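Local structure of regulatory protein SdiA (Escherichia coli, 4LFU) at residues 43-48 / 81-86; 133-138 / 155-160; 185-190 / 198-203; 190-195 / 229-234. The protein acts as a LuxR-type transcription factor that binds acyl-homoserine lactone autoinducers and DNA, and activates transcription of the ftsQAZ cell-division genes. All blocks are in the same frame, centred on the assembly; numbering follows the deposited sequence.

Contact 1: 43-48 / 81-86; sequences SLCVRH and PVLNPE
Arg47 and Cys45 of strand 41-47 meet Leu83 in a small, mixed polar and apolar contact, where one face of the antiparallel sheet faces the loop that follows helix 65-73. Residues alternate along a strand, so Cys45 and Arg47 both start out toward the 81-86 segment, and the nearest CA pair, Cys45 and Leu83, is 8.2 Å apart. The polar half is a single hydrogen bond from Arg47 NH1 to the carbonyl oxygen, Leu83 O, at 2.8 Å. The N-H points fairly straight at its acceptor (152°) and the oxygen lies close to the guanidinium plane, whereas the donor stands about 45° above the plane of the Leu83 carbonyl, clear of the lone-pair directions. The arginine chain bends at chi3 (69°), which turns NH1 onto this oxygen and places Arg47 NH1 3.3 Å from Leu83 CB. A long side chain with a donor at its end suits the distance between strand and loop. The apolar half is lighter: Leu83 CD1 reaches Cys45 CB at 4.3 Å, where the small cysteine lets the branched end of the leucine approach the strand. Phe132 on the adjoining strand also touches Leu83. Beyond the leucine, Asn84 OD1 accepts from Glu86 N at 3.2 Å, an Asx turn that shapes the loop. A tetraethylene glycol, probably from the crystallisation liquor, lies about 4 Å from the side chain of Leu83; such molecules often mark pockets, and the position is consistent with the autoinducer pocket of the GAF-like LuxR receptor domain.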
loop_
_atom_site.group_PDB
_atom_site.type_symbol
_atom_site.label_atom_id
_atom_site.label_comp_id
_atom_site.label_asym_id
_atom_site.label_seq_id
_atom_site.Cartn_x
_atom_site.Cartn_y
_atom_site.Cartn_z
ATOM N N SER A 43 9.985 -17.574 -7.065
ATOM C CA SER A 43 8.762 -17.863 -6.364
ATOM C C SER A 43 7.974 -16.556 -6.208
ATOM O O SER A 43 8.539 -15.514 -5.938
ATOM C CB SER A 43 9.036 -18.530 -5.011
ATOM O OG SER A 43 9.668 -17.649 -4.104
ATOM N N LEU A 44 6.663 -16.621 -6.395
ATOM C CA LEU A 44 5.822 -15.458 -6.200
ATOM C C LEU A 44 4.880 -15.828 -5.057
ATOM O O LEU A 44 4.087 -16.758 -5.209
ATOM C CB LEU A 44 5.062 -15.156 -7.500
ATOM C CG LEU A 44 4.864 -13.720 -8.023
ATOM C CD1 LEU A 44 3.416 -13.558 -8.636
ATOM C CD2 LEU A 44 5.146 -12.597 -7.003
ATOM N N CYS A 45 5.038 -15.153 -3.907
ATOM C CA CYS A 45 4.244 -15.379 -2.670
ATOM C C CYS A 45 3.483 -14.133 -2.267
ATOM O O CYS A 45 4.022 -13.034 -2.291
ATOM C CB CYS A 45 5.120 -15.737 -1.467
ATOM S SG CYS A 45 6.164 -17.168 -1.697
ATOM N N VAL A 46 2.240 -14.334 -1.842
ATOM C CA VAL A 46 1.342 -13.242 -1.501
ATOM C C VAL A 46 0.777 -13.519 -0.126
ATOM O O VAL A 46 0.058 -14.508 0.039
ATOM C CB VAL A 46 0.202 -13.092 -2.588
ATOM C CG1 VAL A 46 -0.741 -11.962 -2.249
ATOM C CG2 VAL A 46 0.809 -12.869 -3.987
ATOM N N ARG A 47 1.137 -12.676 0.846
ATOM C CA ARG A 47 0.539 -12.685 2.181
ATOM C C ARG A 47 -0.706 -11.791 2.148
ATOM O O ARG A 47 -0.611 -10.569 2.037
ATOM C CB ARG A 47 1.517 -12.186 3.312
ATOM C CG ARG A 47 3.036 -12.493 3.124
ATOM C CD ARG A 47 3.933 -12.293 4.425
ATOM N NE ARG A 47 3.598 -13.336 5.398
ATOM C CZ ARG A 47 4.450 -14.009 6.172
ATOM N NH1 ARG A 47 5.758 -13.770 6.139
ATOM N NH2 ARG A 47 3.972 -14.940 6.993
ATOM N N HIS A 48 -1.868 -12.430 2.220
ATOM C CA HIS A 48 -3.144 -11.735 2.220
ATOM C C HIS A 48 -3.392 -11.004 3.545
ATOM O O HIS A 48 -2.922 -11.445 4.597
ATOM C CB HIS A 48 -4.269 -12.719 1.918
ATOM C CG HIS A 48 -4.290 -13.175 0.492
ATOM N ND1 HIS A 48 -3.239 -13.860 -0.088
ATOM C CD2 HIS A 48 -5.236 -13.056 -0.470
ATOM C CE1 HIS A 48 -3.536 -14.138 -1.344
ATOM N NE2 HIS A 48 -4.743 -13.664 -1.600
ATOM N N PRO A 81 12.775 -15.410 6.631
ATOM C CA PRO A 81 13.067 -13.977 6.776
ATOM C C PRO A 81 12.869 -13.197 5.480
ATOM O O PRO A 81 12.781 -11.965 5.486
ATOM C CB PRO A 81 14.541 -13.968 7.188
ATOM C CG PRO A 81 15.104 -15.264 6.650
ATOM C CD PRO A 81 14.000 -16.231 6.508
ATOM N N VAL A 82 12.787 -13.931 4.384
ATOM C CA VAL A 82 12.657 -13.381 3.042
ATOM C C VAL A 82 11.224 -12.837 2.806
ATOM O O VAL A 82 10.973 -12.106 1.841
ATOM C CB VAL A 82 13.134 -14.488 2.036
ATOM C CG1 VAL A 82 12.428 -14.459 0.719
ATOM C CG2 VAL A 82 14.669 -14.458 1.909
ATOM N N LEU A 83 10.313 -13.174 3.724
ATOM C CA LEU A 83 8.890 -12.824 3.649
ATOM C C LEU A 83 8.485 -11.842 4.758
ATOM O O LEU A 83 7.313 -11.721 5.122
ATOM C CB LEU A 83 8.047 -14.107 3.726
ATOM C CG LEU A 83 7.590 -14.864 2.473
ATOM C CD1 LEU A 83 8.315 -14.531 1.150
ATOM C CD2 LEU A 83 7.582 -16.356 2.715
ATOM N N ASN A 84 9.493 -11.181 5.308
ATOM C CA ASN A 84 9.317 -10.228 6.356
ATOM C C ASN A 84 9.747 -8.869 5.806
ATOM O O ASN A 84 10.937 -8.631 5.593
ATOM C CB ASN A 84 10.140 -10.638 7.589
ATOM C CG ASN A 84 10.044 -9.633 8.732
ATOM O OD1 ASN A 84 9.247 -8.684 8.697
ATOM N ND2 ASN A 84 10.878 -9.824 9.747
ATOM N N PRO A 85 8.768 -7.980 5.560
ATOM C CA PRO A 85 8.998 -6.629 5.026
ATOM C C PRO A 85 9.942 -5.727 5.867
ATOM O O PRO A 85 10.608 -4.860 5.313
ATOM C CB PRO A 85 7.582 -6.045 4.943
ATOM C CG PRO A 85 6.774 -6.843 5.865
ATOM C CD PRO A 85 7.332 -8.227 5.795
ATOM N N GLU A 86 10.004 -5.951 7.180
ATOM C CA GLU A 86 10.932 -5.238 8.069
ATOM C C GLU A 86 12.403 -5.409 7.694
ATOM O O GLU A 86 13.240 -4.599 8.082
ATOM C CB GLU A 86 10.708 -5.639 9.527
ATOM C CG GLU A 86 9.450 -5.003 10.185
ATOM C CD GLU A 86 8.526 -6.043 10.838
ATOM O OE1 GLU A 86 8.594 -6.215 12.085
ATOM O OE2 GLU A 86 7.740 -6.703 10.099
#

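Contact 2: 133-138 / 155-160; sequences LSFSRC and QLLVRE
Leu133 of the central strand 130-137 packs against Leu157 and Val158 of helix 147-167, and this aliphatic cluster makes up most of the contact. Its two parts use different atoms of Leu133. At the base, Leu133 CB lies 3.8 Å from Val158 CG2, the methyl held anti to the valine backbone N; a beta-branched residue is useful here because it offers a methyl close to the helix backbone. Leu133 CA and Val158 CA, the nearest pair, are 5.8 Å apart. Farther out, Leu133 CD2 reaches Leu157 CB, also at 3.8 Å, so the leucine spans two successive helix residues. With CG anti to the backbone N (chi1 176°), its branched end is carried to Leu157, which it meets at a slant.

The aromatic part is thinner. Phe135, two residues along the same side of the strand, brings CZ to Leu157 CD1 at 4.1 Å. The methyl sits at the ring edge, near its plane, and the side chains meet at about a right angle, so this is edge packing and not a CH-pi contact over the face. Between the two segments there is no polar pair; within the helix, Arg159 NH1 and Glu160 OE2 form a salt bridge of 3.1 Å, and OE2 also has a weak hydrogen bond to Gln90 of the second subunit.

The axes of strand 133-137 and helix segment 155-160 approach to 9.4 Å, their N-to-C directions 129° apart. Strand 130-137 runs between strands 41-47 and 117-124, and Val119 of the latter touches Phe135. Leu156 and Glu160 turn to helix 6-19.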
loop_
_atom_site.group_PDB
_atom_site.type_symbol
_atom_site.label_atom_id
_atom_site.label_comp_id
_atom_site.label_asym_id
_atom_site.label_seq_id
_atom_site.Cartn_x
_atom_site.Cartn_y
_atom_site.Cartn_z
ATOM N N LEU A 133 8.494 -11.257 -4.718
ATOM C CA LEU A 133 9.093 -11.973 -5.838
ATOM C C LEU A 133 10.553 -12.313 -5.516
ATOM O O LEU A 133 11.364 -11.424 -5.314
ATOM C CB LEU A 133 9.005 -11.140 -7.122
ATOM C CG LEU A 133 9.684 -11.743 -8.369
ATOM C CD1 LEU A 133 8.999 -13.023 -8.832
ATOM C CD2 LEU A 133 9.710 -10.696 -9.465
ATOM N N SER A 134 10.871 -13.599 -5.469
ATOM C CA SER A 134 12.225 -14.075 -5.174
ATOM C C SER A 134 12.824 -14.718 -6.389
ATOM O O SER A 134 12.137 -15.424 -7.100
ATOM C CB SER A 134 12.182 -15.123 -4.092
ATOM O OG SER A 134 12.002 -14.529 -2.835
ATOM N N PHE A 135 14.098 -14.446 -6.641
ATOM C CA PHE A 135 14.900 -15.225 -7.596
ATOM C C PHE A 135 16.000 -15.944 -6.826
ATOM O O PHE A 135 16.552 -15.400 -5.879
ATOM C CB PHE A 135 15.564 -14.328 -8.644
ATOM C CG PHE A 135 14.601 -13.662 -9.611
ATOM C CD1 PHE A 135 13.383 -14.251 -9.945
ATOM C CD2 PHE A 135 14.941 -12.454 -10.213
ATOM C CE1 PHE A 135 12.512 -13.640 -10.835
ATOM C CE2 PHE A 135 14.078 -11.851 -11.128
ATOM C CZ PHE A 135 12.861 -12.450 -11.431
ATOM N N SER A 136 16.323 -17.167 -7.221
ATOM C CA SER A 136 17.411 -17.887 -6.559
ATOM C C SER A 136 18.269 -18.671 -7.538
ATOM O O SER A 136 17.861 -18.957 -8.635
ATOM C CB SER A 136 16.899 -18.790 -5.430
ATOM O OG SER A 136 16.072 -19.808 -5.938
ATOM N N ARG A 137 19.459 -19.020 -7.095
ATOM C CA ARG A 137 20.475 -19.594 -7.938
ATOM C C ARG A 137 21.268 -20.628 -7.136
ATOM O O ARG A 137 21.560 -20.434 -5.931
ATOM C CB ARG A 137 21.391 -18.467 -8.410
ATOM C CG ARG A 137 22.282 -18.826 -9.543
ATOM C CD ARG A 137 22.765 -17.588 -10.260
ATOM N NE ARG A 137 23.378 -16.615 -9.374
ATOM C CZ ARG A 137 23.325 -15.299 -9.566
ATOM N NH1 ARG A 137 23.920 -14.482 -8.702
ATOM N NH2 ARG A 137 22.672 -14.791 -10.611
ATOM N N CYS A 138 21.625 -21.711 -7.821
ATOM C CA CYS A 138 22.432 -22.778 -7.236
ATOM C C CYS A 138 23.926 -22.510 -7.320
ATOM O O CYS A 138 24.714 -23.272 -6.772
ATOM C CB CYS A 138 22.106 -24.119 -7.895
ATOM S SG CYS A 138 20.381 -24.626 -7.663
ATOM N N GLN A 155 11.666 -4.257 -9.444
ATOM C CA GLN A 155 10.608 -3.352 -9.019
ATOM C C GLN A 155 9.436 -3.457 -9.951
ATOM O O GLN A 155 8.317 -3.598 -9.488
ATOM C CB GLN A 155 11.069 -1.903 -8.966
ATOM C CG GLN A 155 11.447 -1.417 -7.616
ATOM C CD GLN A 155 11.887 0.029 -7.651
ATOM O OE1 GLN A 155 11.132 0.901 -8.085
ATOM N NE2 GLN A 155 13.119 0.294 -7.204
ATOM N N LEU A 156 9.717 -3.401 -11.253
ATOM C CA LEU A 156 8.691 -3.528 -12.310
ATOM C C LEU A 156 8.066 -4.918 -12.389
ATOM O O LEU A 156 6.841 -5.038 -12.488
ATOM C CB LEU A 156 9.256 -3.094 -13.684
ATOM C CG LEU A 156 8.392 -3.037 -14.957
ATOM C CD1 LEU A 156 9.109 -2.222 -16.044
ATOM C CD2 LEU A 156 8.011 -4.446 -15.517
ATOM N N LEU A 157 8.906 -5.958 -12.332
ATOM C CA LEU A 157 8.460 -7.366 -12.432
ATOM C C LEU A 157 7.498 -7.780 -11.357
ATOM O O LEU A 157 6.525 -8.450 -11.644
ATOM C CB LEU A 157 9.650 -8.338 -12.423
ATOM C CG LEU A 157 10.532 -8.275 -13.674
ATOM C CD1 LEU A 157 11.814 -9.099 -13.467
ATOM C CD2 LEU A 157 9.775 -8.763 -14.876
ATOM N N VAL A 158 7.773 -7.388 -10.116
ATOM C CA VAL A 158 6.867 -7.728 -9.021
ATOM C C VAL A 158 5.546 -6.967 -9.150
ATOM O O VAL A 158 4.490 -7.544 -8.889
ATOM C CB VAL A 158 7.523 -7.592 -7.589
ATOM C CG1 VAL A 158 7.844 -6.164 -7.233
ATOM C CG2 VAL A 158 6.636 -8.226 -6.503
ATOM N N ARG A 159 5.602 -5.703 -9.566
ATOM C CA ARG A 159 4.399 -4.886 -9.678
ATOM C C ARG A 159 3.514 -5.372 -10.799
ATOM O O ARG A 159 2.347 -5.667 -10.592
ATOM C CB ARG A 159 4.748 -3.411 -9.907
ATOM C CG ARG A 159 3.557 -2.481 -9.755
ATOM C CD ARG A 159 3.792 -1.169 -10.472
ATOM N NE ARG A 159 2.744 -0.192 -10.172
ATOM C CZ ARG A 159 1.583 -0.093 -10.817
ATOM N NH1 ARG A 159 1.286 -0.915 -11.818
ATOM N NH2 ARG A 159 0.706 0.835 -10.455
ATOM N N GLU A 160 4.094 -5.473 -11.986
ATOM C CA GLU A 160 3.333 -5.808 -13.212
ATOM C C GLU A 160 2.769 -7.213 -13.203
ATOM O O GLU A 160 1.626 -7.415 -13.619
ATOM C CB GLU A 160 4.170 -5.589 -14.480
ATOM C CG GLU A 160 4.536 -4.126 -14.717
ATOM C CD GLU A 160 3.345 -3.191 -14.545
ATOM O OE1 GLU A 160 2.336 -3.355 -15.280
ATOM O OE2 GLU A 160 3.419 -2.288 -13.684
#

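Contact 3: 185-190 / 198-203; sequences KEILRW and AEIAMI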
loop_
_atom_site.group_PDB
_atom_site.type_symbol
_atom_site.label_atom_id
_atom_site.label_comp_id
_atom_site.label_asym_id
_atom_site.label_seq_id
_atom_site.Cartn_x
_atom_site.Cartn_y
_atom_site.Cartn_z
ATOM N N LYS A 185 -21.984 0.460 2.347
ATOM C CA LYS A 185 -20.672 1.073 2.618
ATOM C C LYS A 185 -20.754 2.300 3.544
ATOM O O LYS A 185 -19.951 2.439 4.489
ATOM C CB LYS A 185 -19.950 1.435 1.318
ATOM C CG LYS A 185 -19.508 0.233 0.502
ATOM C CD LYS A 185 -18.620 0.632 -0.669
ATOM C CE LYS A 185 -19.190 0.092 -1.987
ATOM N NZ LYS A 185 -18.171 -0.533 -2.912
ATOM N N GLU A 186 -21.738 3.167 3.307
ATOM C CA GLU A 186 -21.953 4.342 4.170
ATOM C C GLU A 186 -22.230 3.965 5.630
ATOM O O GLU A 186 -21.616 4.505 6.539
ATOM C CB GLU A 186 -23.064 5.232 3.602
ATOM C CG GLU A 186 -23.506 6.373 4.529
ATOM C CD GLU A 186 -24.543 7.276 3.872
ATOM O OE1 GLU A 186 -25.549 6.744 3.361
ATOM O OE2 GLU A 186 -24.348 8.519 3.846
ATOM N N ILE A 187 -23.175 3.058 5.849
ATOM C CA ILE A 187 -23.417 2.467 7.171
ATOM C C ILE A 187 -22.169 1.775 7.774
ATOM O O ILE A 187 -21.910 1.892 8.961
ATOM C CB ILE A 187 -24.659 1.520 7.143
ATOM C CG1 ILE A 187 -25.953 2.366 7.109
ATOM C CG2 ILE A 187 -24.681 0.545 8.377
ATOM C CD1 ILE A 187 -27.152 1.659 6.539
ATOM N N LEU A 188 -21.397 1.077 6.939
ATOM C CA LEU A 188 -20.173 0.416 7.377
ATOM C C LEU A 188 -19.161 1.407 7.928
ATOM O O LEU A 188 -18.611 1.197 9.003
ATOM C CB LEU A 188 -19.579 -0.409 6.246
ATOM C CG LEU A 188 -18.867 -1.661 6.760
ATOM C CD1 LEU A 188 -19.788 -2.516 7.678
ATOM C CD2 LEU A 188 -18.352 -2.435 5.561
ATOM N N ARG A 189 -18.961 2.505 7.208
ATOM C CA ARG A 189 -18.094 3.607 7.656
ATOM C C ARG A 189 -18.415 4.185 9.022
ATOM O O ARG A 189 -17.500 4.473 9.804
ATOM C CB ARG A 189 -18.052 4.724 6.610
ATOM C CG ARG A 189 -17.271 4.330 5.353
ATOM C CD ARG A 189 -16.932 5.567 4.497
ATOM N NE ARG A 189 -18.145 6.197 3.957
ATOM C CZ ARG A 189 -18.778 5.786 2.860
ATOM N NH1 ARG A 189 -18.322 4.746 2.156
ATOM N NH2 ARG A 189 -19.859 6.430 2.458
ATOM N N TRP A 190 -19.701 4.367 9.315
ATOM C CA TRP A 190 -20.122 4.862 10.631
ATOM C C TRP A 190 -19.919 3.795 11.702
ATOM O O TRP A 190 -19.639 4.121 12.865
ATOM C CB TRP A 190 -21.587 5.395 10.624
ATOM C CG TRP A 190 -21.718 6.697 9.905
ATOM C CD1 TRP A 190 -22.254 6.889 8.666
ATOM C CD2 TRP A 190 -21.256 7.989 10.346
ATOM N NE1 TRP A 190 -22.167 8.214 8.308
ATOM C CE2 TRP A 190 -21.557 8.912 9.317
ATOM C CE3 TRP A 190 -20.621 8.456 11.513
ATOM C CZ2 TRP A 190 -21.251 10.277 9.414
ATOM C CZ3 TRP A 190 -20.313 9.815 11.615
ATOM C CH2 TRP A 190 -20.625 10.711 10.569
ATOM N N ALA A 198 -28.387 3.079 16.748
ATOM C CA ALA A 198 -29.210 4.249 17.106
ATOM C C ALA A 198 -28.610 5.568 16.631
ATOM O O ALA A 198 -29.325 6.439 16.117
ATOM C CB ALA A 198 -29.445 4.288 18.607
ATOM N N GLU A 199 -27.300 5.706 16.814
ATOM C CA GLU A 199 -26.568 6.887 16.384
ATOM C C GLU A 199 -26.508 6.998 14.863
ATOM O O GLU A 199 -26.646 8.088 14.312
ATOM C CB GLU A 199 -25.157 6.888 16.965
ATOM C CG GLU A 199 -25.088 7.281 18.433
ATOM C CD GLU A 199 -23.701 7.024 19.057
ATOM O OE1 GLU A 199 -23.128 5.921 18.877
ATOM O OE2 GLU A 199 -23.188 7.935 19.751
ATOM N N ILE A 200 -26.289 5.869 14.194
ATOM C CA ILE A 200 -26.303 5.837 12.736
ATOM C C ILE A 200 -27.697 6.213 12.182
ATOM O O ILE A 200 -27.798 6.913 11.182
ATOM C CB ILE A 200 -25.780 4.462 12.179
ATOM C CG1 ILE A 200 -24.326 4.238 12.643
ATOM C CG2 ILE A 200 -25.857 4.411 10.651
ATOM C CD1 ILE A 200 -23.766 2.834 12.404
ATOM N N ALA A 201 -28.755 5.755 12.852
ATOM C CA ALA A 201 -30.137 6.082 12.480
ATOM C C ALA A 201 -30.383 7.602 12.518
ATOM O O ALA A 201 -30.992 8.157 11.603
ATOM C CB ALA A 201 -31.125 5.344 13.384
ATOM N N MET A 202 -29.882 8.267 13.559
ATOM C CA MET A 202 -29.959 9.731 13.673
ATOM C C MET A 202 -29.100 10.463 12.630
ATOM O O MET A 202 -29.574 11.396 11.966
ATOM C CB MET A 202 -29.590 10.188 15.088
ATOM C CG MET A 202 -30.521 9.678 16.195
ATOM S SD MET A 202 -32.295 10.087 15.990
ATOM C CE MET A 202 -32.269 11.891 15.817
ATOM N N ILE A 203 -27.849 10.030 12.469
ATOM C CA ILE A 203 -26.950 10.591 11.441
ATOM C C ILE A 203 -27.587 10.599 10.057
ATOM O O ILE A 203 -27.509 11.590 9.335
ATOM C CB ILE A 203 -25.602 9.799 11.318
ATOM C CG1 ILE A 203 -24.953 9.543 12.689
ATOM C CG2 ILE A 203 -24.652 10.462 10.275
ATOM C CD1 ILE A 203 -24.119 10.651 13.234
#
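Trp190 and Ile200 form the buried side of this helix-helix contact, with Ile187 beside them: Ile200 and Ile187 are buried against the tryptophan stem, whereas Ile203, at the outer end, is exposed. Trp190 CB lies 3.6 Å from Ile200 CG1; Trp190 CA and Ile200 CA, the nearest pair, are 6.6 Å apart. Ile200 CD1 extends past the same CB toward the backbone of helix 182-192, approaching Ile187 O, while its other branch, CG2, meets Ile187 CG1 at 4.1 Å. The two isoleucines cross at about a right angle. Branching serves Ile200 well, because one methyl-bearing arm fits against the tryptophan stem and the other against the isoleucine one turn earlier.

Toward solvent the contact changes character. Ile203 CG2 lies over one face of the Trp190 indole in a CH-pi contact, 3.9 Å from the centroid of the six-membered ring and 28° off the normal. The methyl is displaced toward the rim, with CZ2 as its nearest ring atom at 3.5 Å. The Trp190 and Ile203 side chains come from opposite directions, and CG2, anti to the isoleucine backbone N, is the branch that meets the ring. The broad flat indole offers its face to one methyl of an otherwise exposed isoleucine. Thr53 of the second subunit also packs on Trp190.

The axes of segments 185-190 and 198-203 pass 10.5 Å apart, with 126° between their directions, and Ile187 continues onto helix 208-222 through His214 and Gln215. The arrangement is that of the helical LuxR-type DNA-binding domain, in which helix 197-204 is the first helix of the predicted helix-turn-helix.

Contact 4: 190-195 / 229-234; sequences WTAEGK and QVACYA
Ala192 and Ala231 bring their CA atoms to 5.7 Å, a close approach between the end of helix 182-192 and helix 227-237. The first helix finishes in a Schellman motif: Lys195 N returns to Trp190 O at 3.0 Å and Gly194 N to Thr191 O, also at 3.0 Å. Gly194 takes a positive phi of 96°, a conformation that glycine, lacking a side chain, adopts easily. Opposite, 229-234 stays regularly helical.

The side chains that meet are small. Ala231 CB points at the other helix and lies 4.1 Å from Thr191 CG2 and 4.4 Å from Ala192 CB, so that a single methyl faces two neighbours in sequence. Alanine permits this spacing because it adds one carbon to the backbone. Threonine divides its roles: CG2, anti to the backbone N, supplies the methyl, while OG1, beside that N (chi1 -62°), is bonded to Ile187 O one turn back and to Gln215 NE2. Around the contact, Ala231 packs on Cys232 of the second subunit, and Glu193 OE1 is hydrogen-bonded to Tyr233 OH of that subunit.

Across the two segments the chemistry is therefore purely van der Waals, with the buried hydroxyl satisfied elsewhere; here small side chains let the two helices approach closely beside the subunit interface, while Leu188 adds to the packing between them.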
loop_
_atom_site.group_PDB
_atom_site.type_symbol
_atom_site.label_atom_id
_atom_site.label_comp_id
_atom_site.label_asym_id
_atom_site.label_seq_id
_atom_site.Cartn_x
_atom_site.Cartn_y
_atom_site.Cartn_z
ATOM N N TRP A 190 -19.701 4.367 9.315
ATOM C CA TRP A 190 -20.122 4.862 10.631
ATOM C C TRP A 190 -19.919 3.795 11.702
ATOM O O TRP A 190 -19.639 4.121 12.865
ATOM C CB TRP A 190 -21.587 5.395 10.624
ATOM C CG TRP A 190 -21.718 6.697 9.905
ATOM C CD1 TRP A 190 -22.254 6.889 8.666
ATOM C CD2 TRP A 190 -21.256 7.989 10.346
ATOM N NE1 TRP A 190 -22.167 8.214 8.308
ATOM C CE2 TRP A 190 -21.557 8.912 9.317
ATOM C CE3 TRP A 190 -20.621 8.456 11.513
ATOM C CZ2 TRP A 190 -21.251 10.277 9.414
ATOM C CZ3 TRP A 190 -20.313 9.815 11.615
ATOM C CH2 TRP A 190 -20.625 10.711 10.569
ATOM N N THR A 191 -20.068 2.532 11.298
ATOM C CA THR A 191 -19.791 1.383 12.176
ATOM C C THR A 191 -18.311 1.342 12.631
ATOM O O THR A 191 -18.000 1.204 13.832
ATOM C CB THR A 191 -20.232 0.068 11.490
ATOM O OG1 THR A 191 -21.642 0.135 11.273
ATOM C CG2 THR A 191 -19.904 -1.183 12.358
ATOM N N ALA A 192 -17.422 1.511 11.660
ATOM C CA ALA A 192 -15.988 1.518 11.881
ATOM C C ALA A 192 -15.527 2.699 12.736
ATOM O O ALA A 192 -14.437 2.656 13.302
ATOM C CB ALA A 192 -15.269 1.503 10.533
ATOM N N GLU A 193 -16.359 3.746 12.823
ATOM C CA GLU A 193 -16.070 4.939 13.625
ATOM C C GLU A 193 -16.569 4.801 15.050
ATOM O O GLU A 193 -16.360 5.698 15.869
ATOM C CB GLU A 193 -16.684 6.204 13.013
ATOM C CG GLU A 193 -15.949 6.762 11.796
ATOM C CD GLU A 193 -14.511 7.183 12.080
ATOM O OE1 GLU A 193 -14.102 7.400 13.243
ATOM O OE2 GLU A 193 -13.754 7.285 11.112
ATOM N N GLY A 194 -17.239 3.689 15.338
ATOM C CA GLY A 194 -17.727 3.404 16.681
ATOM C C GLY A 194 -19.170 3.793 16.944
ATOM O O GLY A 194 -19.608 3.764 18.096
ATOM N N LYS A 195 -19.927 4.116 15.894
ATOM C CA LYS A 195 -21.326 4.475 16.092
ATOM C C LYS A 195 -22.192 3.244 16.292
ATOM O O LYS A 195 -21.973 2.203 15.663
ATOM C CB LYS A 195 -21.858 5.346 14.953
ATOM C CG LYS A 195 -21.064 6.617 14.687
ATOM C CD LYS A 195 -21.129 7.598 15.859
ATOM C CE LYS A 195 -20.364 8.882 15.558
ATOM N NZ LYS A 195 -20.238 9.722 16.794
ATOM N N GLN A 229 -16.613 -7.912 12.211
ATOM C CA GLN A 229 -15.867 -8.651 11.184
ATOM C C GLN A 229 -16.064 -8.021 9.799
ATOM O O GLN A 229 -15.116 -7.918 9.016
ATOM C CB GLN A 229 -16.225 -10.165 11.139
ATOM C CG GLN A 229 -15.357 -10.870 10.067
ATOM C CD GLN A 229 -15.745 -12.295 9.727
ATOM O OE1 GLN A 229 -15.437 -13.221 10.464
ATOM N NE2 GLN A 229 -16.369 -12.483 8.562
ATOM N N VAL A 230 -17.292 -7.590 9.499
ATOM C CA VAL A 230 -17.553 -6.916 8.203
ATOM C C VAL A 230 -16.782 -5.611 8.077
ATOM O O VAL A 230 -16.079 -5.380 7.083
ATOM C CB VAL A 230 -19.039 -6.637 7.966
ATOM C CG1 VAL A 230 -19.232 -6.009 6.579
ATOM C CG2 VAL A 230 -19.818 -7.896 8.095
ATOM N N ALA A 231 -16.898 -4.765 9.092
ATOM C CA ALA A 231 -16.187 -3.497 9.104
ATOM C C ALA A 231 -14.663 -3.679 9.066
ATOM O O ALA A 231 -13.966 -2.957 8.353
ATOM C CB ALA A 231 -16.614 -2.665 10.323
ATOM N N CYS A 232 -14.138 -4.637 9.834
ATOM C CA CYS A 232 -12.674 -4.872 9.871
ATOM C C CYS A 232 -12.129 -5.420 8.582
ATOM O O CYS A 232 -11.074 -5.017 8.164
ATOM C CB CYS A 232 -12.291 -5.805 11.013
ATOM S SG CYS A 232 -12.472 -5.003 12.577
ATOM N N TYR A 233 -12.854 -6.343 7.958
ATOM C CA TYR A 233 -12.476 -6.860 6.639
ATOM C C TYR A 233 -12.472 -5.765 5.561
ATOM O O TYR A 233 -11.510 -5.639 4.782
ATOM C CB TYR A 233 -13.376 -8.034 6.244
ATOM C CG TYR A 233 -12.878 -9.385 6.731
ATOM C CD1 TYR A 233 -12.632 -9.618 8.078
ATOM C CD2 TYR A 233 -12.654 -10.434 5.833
ATOM C CE1 TYR A 233 -12.190 -10.863 8.526
ATOM C CE2 TYR A 233 -12.198 -11.695 6.274
ATOM C CZ TYR A 233 -11.973 -11.894 7.619
ATOM O OH TYR A 233 -11.543 -13.125 8.058
ATOM N N ALA A 234 -13.539 -4.974 5.550
ATOM C CA ALA A 234 -13.650 -3.774 4.706
ATOM C C ALA A 234 -12.530 -2.742 4.924
ATOM O O ALA A 234 -11.939 -2.213 3.974
ATOM C CB ALA A 234 -14.993 -3.122 4.973
#

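Contacts 1 and 2 belong to the autoinducer-binding domain and contacts 3 and 4 to the DNA-binding domain. The first two, with centres 12 Å apart, share the sheet: strands 41-47 and 130-137 are neighbours, joined at Ser43 N and Ser134 O. Of these, contact 1 lies beside a bound tetraethylene glycol that may mark the autoinducer pocket. Contacts 3 and 4, with centres 10 Å apart, share Trp190 and both use helix 182-192, and Leu188 reaches Val230 and Ala234. Between the domains, contacts 2 and 3 have centres 44 Å apart, whereas the nearest atoms of contacts 1 and 4 are about 9 Å apart. Contacts 2, 3 and 4 also have neighbours on the second subunit.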